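Local structure of succinyl-CoA ligase (ADP-forming) subunit alpha (Methanosaeta concilii, 6HXI) at residues T338-S341 / K342-T346; A431-D434 / L435-L439; G115-E118 / R119-R122. The protein is a large CoA-ligase-family subunit that binds coenzyme A and carries a helical region related to the C-terminal domain of citrate synthase. All coordinates share one frame; numbering follows the deposited sequence.

In the fold
From the N terminus, interaction 3 comes first: it joins the loop after strand 108-111 to the start of helix 118-130, in the coenzyme A-binding part of the chain. Interaction 1 follows, where strand 338-339 passes straight into helix 340-345. Interaction 2 comes last, in the tight turn between helix 420-430 and helix 435-443 of the citrate synthase-related region. Each is closed within a single unbroken run, so the three stand in series and none nests in or crosses another. Their centres lie about 39 to 53 Å apart. Together they illustrate three ways of starting a helix, each next to other chains, and interactions 1 and 2 both touch the second subunit.

Interaction 1 (T338-S341 / K342-T346); sequences TDYS and KALAT
Y340 and L344 make a one-turn contact on the short helix 340-345, just where it grows out of strand 338-339. With CG roughly anti to the backbone N (chi1 154°), the tyrosine ring runs alongside L344 and points the same way. Only one branch of the leucine does the touching: its CD2 lies obliquely against the phenol end, 3.4 Å from Y340 OH and 3.8 Å from Y340 CZ. The hydroxyl is also hydrogen-bonded to E604 of a third subunit, which probably helps to hold the ring in place.

On another side of the helix T338 crosses K342 at about a right angle, its CG2 methyl 3.9 Å from K342 CD. The lysine chain is extended and carries NZ to a salt bridge with E159.

Main-chain bonds begin the helix. A343 N donates to D339 O over 3.2 Å, almost straight at 173°, while K342 N adds a weak bond to the same oxygen. L344 N reaches Y340 O at 2.9 Å. Further along, T346 holds K342 O twice, through N at 2.9 Å and OG1 at 3.0 Å.

D339 occupies the N-cap position without a side-chain capping bond; its carboxylate pairs instead with R350 of the second subunit. This is a strand-to-helix junction at a subunit interface, with T338 and D339 pairing in parallel with a strand of the second subunit, so the sheet runs on across the interface.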
loop_
_atom_site.group_PDB
_atom_site.type_symbol
_atom_site.label_atom_id
_atom_site.label_comp_id
_atom_site.label_asym_id
_atom_site.label_seq_id
_atom_site.Cartn_x
_atom_site.Cartn_y
_atom_site.Cartn_z
ATOM N N THR B 338 2.860 -30.888 -29.781
ATOM C CA THR B 338 3.777 -29.805 -30.137
ATOM C C THR B 338 3.825 -28.843 -28.965
ATOM O O THR B 338 2.808 -28.637 -28.315
ATOM C CB THR B 338 3.263 -29.094 -31.398
ATOM O OG1 THR B 338 3.217 -30.049 -32.449
ATOM C CG2 THR B 338 4.125 -27.899 -31.822
ATOM N N ASP B 339 5.007 -28.269 -28.689
ATOM C CA ASP B 339 5.159 -27.267 -27.661
ATOM C C ASP B 339 4.422 -26.025 -28.149
ATOM O O ASP B 339 4.436 -25.717 -29.344
ATOM C CB ASP B 339 6.643 -26.977 -27.404
ATOM C CG ASP B 339 7.346 -28.082 -26.641
ATOM O OD1 ASP B 339 6.764 -28.585 -25.667
ATOM O OD2 ASP B 339 8.500 -28.422 -27.004
ATOM N N TYR B 340 3.706 -25.368 -27.238
ATOM C CA TYR B 340 2.959 -24.139 -27.499
ATOM C C TYR B 340 3.816 -23.096 -28.207
ATOM O O TYR B 340 3.389 -22.558 -29.230
ATOM C CB TYR B 340 2.439 -23.580 -26.150
ATOM C CG TYR B 340 2.199 -22.092 -26.114
ATOM C CD1 TYR B 340 1.106 -21.524 -26.763
ATOM C CD2 TYR B 340 3.039 -21.248 -25.391
ATOM C CE1 TYR B 340 0.888 -20.150 -26.747
ATOM C CE2 TYR B 340 2.813 -19.873 -25.340
ATOM C CZ TYR B 340 1.713 -19.335 -25.991
ATOM O OH TYR B 340 1.462 -17.985 -25.920
ATOM N N SER B 341 5.016 -22.807 -27.666
ATOM C CA SER B 341 5.919 -21.782 -28.219
ATOM C C SER B 341 6.317 -22.077 -29.675
ATOM O O SER B 341 6.453 -21.137 -30.449
ATOM C CB SER B 341 7.156 -21.605 -27.340
ATOM O OG SER B 341 7.903 -22.807 -27.254
ATOM N N LYS B 342 6.432 -23.357 -30.057
ATOM C CA LYS B 342 6.762 -23.730 -31.434
ATOM C C LYS B 342 5.558 -23.437 -32.353
ATOM O O LYS B 342 5.711 -22.771 -33.385
ATOM C CB LYS B 342 7.171 -25.211 -31.518
ATOM C CG LYS B 342 7.568 -25.676 -32.907
ATOM C CD LYS B 342 7.754 -27.183 -32.946
ATOM C CE LYS B 342 7.816 -27.721 -34.359
ATOM N NZ LYS B 342 7.466 -29.164 -34.377
ATOM N N ALA B 343 4.359 -23.881 -31.933
ATOM C CA ALA B 343 3.085 -23.661 -32.623
ATOM C C ALA B 343 2.830 -22.157 -32.836
ATOM O O ALA B 343 2.430 -21.744 -33.923
ATOM C CB ALA B 343 1.951 -24.272 -31.807
ATOM N N LEU B 344 3.118 -21.338 -31.813
ATOM C CA LEU B 344 2.937 -19.902 -31.930
ATOM C C LEU B 344 3.989 -19.253 -32.851
ATOM O O LEU B 344 3.614 -18.456 -33.712
ATOM C CB LEU B 344 2.892 -19.232 -30.552
ATOM C CG LEU B 344 2.321 -17.786 -30.504
ATOM C CD1 LEU B 344 0.865 -17.719 -30.989
ATOM C CD2 LEU B 344 2.404 -17.211 -29.107
ATOM N N ALA B 345 5.289 -19.613 -32.691
ATOM C CA ALA B 345 6.400 -19.071 -33.492
ATOM C C ALA B 345 6.271 -19.371 -34.983
ATOM O O ALA B 345 6.591 -18.513 -35.809
ATOM C CB ALA B 345 7.734 -19.568 -32.967
ATOM N N THR B 346 5.754 -20.559 -35.322
ATOM C CA THR B 346 5.561 -20.972 -36.706
ATOM C C THR B 346 4.270 -20.413 -37.309
ATOM O O THR B 346 4.024 -20.573 -38.494
ATOM C CB THR B 346 5.600 -22.516 -36.828
ATOM O OG1 THR B 346 4.509 -23.089 -36.102
ATOM C CG2 THR B 346 6.929 -23.125 -36.380
#

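Interaction 2 (A431-D434 / L435-L439); sequences AGKD and LISSL
A chi1 of 59° sets D434 CG between its own backbone N and carbonyl carbon, which brings the carboxylate up to S437, while S437 holds OG beside its backbone N (chi1 -62°). The two carboxylate oxygens then share the work. OD1 of D434 accepts from S437 OG at 2.8 Å on its syn side, close to the carboxylate plane. OD2 of D434 takes S437 N at 3.1 Å, the amide approaching from above that plane. Bound to the same residue at two points, the carboxylate has little freedom to rotate.

The main-chain oxygen of D434 is gripped twice as well, both times by S438. S438 N donates to D434 O in the usual helical manner, and S438 OG donates to D434 O at 2.9 Å from above the carbonyl plane. The S438 hydroxyl thereby also comes to lie 3.4 Å from K433 CB.

K433 curls back through a run of bends, bringing NZ over S437. One water links them, 2.7 Å from K433 NZ and 2.8 Å from S437 OG. The ammonium is held further by the carbonyl oxygens of L444 and I446 of the second subunit.

Just upstream, G432 has positive phi. The whole is a tight link between two helices: a Schellman motif, with G432 as its C-prime residue, ends helix 420-430 and an aspartate N-cap opens helix 435-443.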
loop_
_atom_site.group_PDB
_atom_site.type_symbol
_atom_site.label_atom_id
_atom_site.label_comp_id
_atom_site.label_asym_id
_atom_site.label_seq_id
_atom_site.Cartn_x
_atom_site.Cartn_y
_atom_site.Cartn_z
ATOM N N ALA B 431 8.514 2.798 12.873
ATOM C CA ALA B 431 8.185 1.412 13.186
ATOM C C ALA B 431 9.203 0.454 12.528
ATOM O O ALA B 431 8.995 -0.768 12.543
ATOM C CB ALA B 431 6.769 1.097 12.740
ATOM N N GLY B 432 10.271 1.016 11.965
ATOM C CA GLY B 432 11.363 0.288 11.329
ATOM C C GLY B 432 11.011 -0.306 10.010
ATOM O O GLY B 432 11.642 -1.264 9.591
ATOM N N LYS B 433 10.018 0.246 9.328
ATOM C CA LYS B 433 9.649 -0.292 8.009
ATOM C C LYS B 433 10.610 0.181 6.903
ATOM O O LYS B 433 11.192 1.245 7.028
ATOM C CB LYS B 433 8.190 0.033 7.663
ATOM C CG LYS B 433 7.165 -0.696 8.585
ATOM C CD LYS B 433 7.363 -2.156 8.731
ATOM C CE LYS B 433 7.310 -3.000 7.464
ATOM N NZ LYS B 433 6.005 -2.958 6.827
ATOM N N ASP B 434 10.754 -0.612 5.815
ATOM C CA ASP B 434 11.596 -0.250 4.681
ATOM C C ASP B 434 11.005 0.998 3.992
ATOM O O ASP B 434 9.863 1.347 4.255
ATOM C CB ASP B 434 11.663 -1.451 3.685
ATOM C CG ASP B 434 10.290 -1.851 3.185
ATOM O OD1 ASP B 434 9.521 -2.482 3.968
ATOM O OD2 ASP B 434 9.927 -1.419 2.105
ATOM N N LEU B 435 11.793 1.666 3.121
ATOM C CA LEU B 435 11.376 2.845 2.412
ATOM C C LEU B 435 10.049 2.669 1.638
ATOM O O LEU B 435 9.180 3.519 1.730
ATOM C CB LEU B 435 12.524 3.318 1.438
ATOM C CG LEU B 435 12.377 4.715 0.796
ATOM C CD1 LEU B 435 13.730 5.248 0.317
ATOM C CD2 LEU B 435 11.455 4.681 -0.457
ATOM N N ILE B 436 9.932 1.629 0.848
ATOM C CA ILE B 436 8.752 1.369 -0.025
ATOM C C ILE B 436 7.478 1.192 0.745
ATOM O O ILE B 436 6.470 1.755 0.320
ATOM C CB ILE B 436 8.982 0.182 -1.012
ATOM C CG1 ILE B 436 10.060 0.519 -2.042
ATOM C CG2 ILE B 436 7.664 -0.359 -1.687
ATOM C CD1 ILE B 436 9.801 1.673 -2.945
ATOM N N SER B 437 7.487 0.398 1.842
ATOM C CA SER B 437 6.293 0.193 2.678
ATOM C C SER B 437 5.896 1.496 3.317
ATOM O O SER B 437 4.706 1.812 3.395
ATOM C CB SER B 437 6.579 -0.807 3.801
ATOM O OG SER B 437 6.907 -2.052 3.219
ATOM N N SER B 438 6.885 2.186 3.897
ATOM C CA SER B 438 6.672 3.485 4.547
ATOM C C SER B 438 6.114 4.507 3.547
ATOM O O SER B 438 5.214 5.249 3.895
ATOM C CB SER B 438 7.983 4.006 5.149
ATOM O OG SER B 438 8.435 3.096 6.132
ATOM N N LEU B 439 6.628 4.532 2.320
ATOM C CA LEU B 439 6.127 5.437 1.278
ATOM C C LEU B 439 4.671 5.188 0.962
ATOM O O LEU B 439 3.875 6.134 1.000
ATOM C CB LEU B 439 6.977 5.323 -0.003
ATOM C CG LEU B 439 6.451 6.077 -1.242
ATOM C CD1 LEU B 439 6.485 7.620 -1.029
ATOM C CD2 LEU B 439 7.260 5.691 -2.459
HETATM O O HOH W 1 6.263 -4.413 4.578
#

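Interaction 3 (G115-E118 / R119-R122); sequences GVPE and RQSR
Van der Waals contact comes first: the Q120 amide lies against the P117 ring. The glutamine side chain, extended beyond CG, carries the amide there, with Q120 NE2 3.4 Å from P117 CG and Q120 OE1 3.4 Å from P117 CD. V116 touches in the same way through its CG1 branch, which is anti to the backbone N (chi1 178°) and lies between the ends of Q120 and S121, 3.7 Å from S121 OG.

Hydrogen bonds of the main chain set the first turn: S121 N to P117 O at 3.1 Å, in the carbonyl plane, and R122 N to E118 O at 3.0 Å. P117 is the N-cap residue.

Water supplies a further bridge. One molecule donates to V116 O at 2.9 Å and accepts from S121 OG at 2.6 Å, stitching the loop to the helix. A second water lies between E118 OE1 and R122 NH2, though R122 is modelled in two conformers and this link is doubtful. E118 OE1 also bonds Q3 of the Citrate lyase chain.

P117 and Q120 also meet W226 of the Citrate lyase chain. The V116 side chain is about 8 Å from bound coenzyme A, near its pocket though not in contact with the ligand. Helix 118-130 thus follows strand 108-111, a parallel strand flanked by 83-86 and 134-136, and starts against helix 93-102, where V116 packs on A93 and Q120 on F94, with the loop residue P138 touched by V116 and S121.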
loop_
_atom_site.group_PDB
_atom_site.type_symbol
_atom_site.label_atom_id
_atom_site.label_comp_id
_atom_site.label_asym_id
_atom_site.label_seq_id
_atom_site.Cartn_x
_atom_site.Cartn_y
_atom_site.Cartn_z
ATOM N N GLY B 115 36.325 -26.242 -25.946
ATOM C CA GLY B 115 37.411 -25.346 -25.572
ATOM C C GLY B 115 38.079 -25.648 -24.249
ATOM O O GLY B 115 38.602 -24.734 -23.603
ATOM N N VAL B 116 38.020 -26.916 -23.812
ATOM C CA VAL B 116 38.653 -27.395 -22.581
ATOM C C VAL B 116 40.148 -27.656 -22.868
ATOM O O VAL B 116 40.459 -28.350 -23.839
ATOM C CB VAL B 116 37.939 -28.655 -21.994
ATOM C CG1 VAL B 116 38.646 -29.179 -20.741
ATOM C CG2 VAL B 116 36.465 -28.375 -21.695
ATOM N N PRO B 117 41.090 -27.135 -22.039
ATOM C CA PRO B 117 42.524 -27.413 -22.285
ATOM C C PRO B 117 42.835 -28.881 -22.430
ATOM O O PRO B 117 42.231 -29.716 -21.759
ATOM C CB PRO B 117 43.224 -26.833 -21.049
ATOM C CG PRO B 117 42.321 -25.760 -20.606
ATOM C CD PRO B 117 40.916 -26.274 -20.856
ATOM N N GLU B 118 43.790 -29.197 -23.315
ATOM C CA GLU B 118 44.233 -30.572 -23.582
ATOM C C GLU B 118 44.800 -31.221 -22.322
ATOM O O GLU B 118 44.502 -32.391 -22.066
ATOM C CB GLU B 118 45.219 -30.596 -24.741
ATOM C CG GLU B 118 44.549 -30.309 -26.073
ATOM C CD GLU B 118 45.418 -29.951 -27.267
ATOM O OE1 GLU B 118 46.653 -30.133 -27.199
ATOM O OE2 GLU B 118 44.848 -29.507 -28.289
ATOM N N ARG B 119 45.539 -30.436 -21.495
ATOM C CA ARG B 119 46.096 -30.928 -20.232
ATOM C C ARG B 119 45.005 -31.390 -19.224
ATOM O O ARG B 119 45.140 -32.457 -18.630
ATOM C CB ARG B 119 47.071 -29.925 -19.599
ATOM C CG ARG B 119 47.539 -30.382 -18.222
ATOM C CD ARG B 119 48.799 -29.743 -17.701
ATOM N NE ARG B 119 49.095 -30.296 -16.379
ATOM C CZ ARG B 119 49.717 -31.454 -16.160
ATOM N NH1 ARG B 119 49.917 -31.881 -14.919
ATOM N NH2 ARG B 119 50.150 -32.192 -17.182
ATOM N N GLN B 120 43.938 -30.594 -19.071
ATOM C CA GLN B 120 42.773 -30.862 -18.229
ATOM C C GLN B 120 42.053 -32.140 -18.682
ATOM O O GLN B 120 41.722 -32.980 -17.839
ATOM C CB GLN B 120 41.811 -29.674 -18.255
ATOM C CG GLN B 120 42.310 -28.467 -17.434
ATOM C CD GLN B 120 41.361 -27.293 -17.474
ATOM O OE1 GLN B 120 40.163 -27.427 -17.735
ATOM N NE2 GLN B 120 41.879 -26.099 -17.254
ATOM N N SER B 121 41.862 -32.308 -20.013
ATOM C CA SER B 121 41.223 -33.509 -20.586
ATOM C C SER B 121 42.056 -34.758 -20.314
ATOM O O SER B 121 41.485 -35.788 -19.954
ATOM C CB SER B 121 40.980 -33.332 -22.071
ATOM O OG SER B 121 39.967 -32.359 -22.209
ATOM N N ARG B 122 43.394 -34.672 -20.466
ATOM C CA ARG B 122 44.305 -35.781 -20.168
ATOM C C ARG B 122 44.206 -36.164 -18.680
ATOM O O ARG B 122 44.164 -37.348 -18.354
ATOM C CB ARG B 122 45.753 -35.405 -20.489
ATOM C CG ARG B 122 46.091 -35.392 -21.955
ATOM C CD ARG B 122 47.596 -35.407 -22.171
ATOM N NE ARG B 122 48.239 -34.151 -21.769
ATOM C CZ ARG B 122 48.344 -33.080 -22.551
ATOM N NH1 ARG B 122 48.955 -31.989 -22.110
ATOM N NH2 ARG B 122 47.874 -33.106 -23.793
HETATM O O HOH W 2 40.045 -31.090 -24.517
HETATM O O HOH W 3 48.565 -30.855 -25.454
#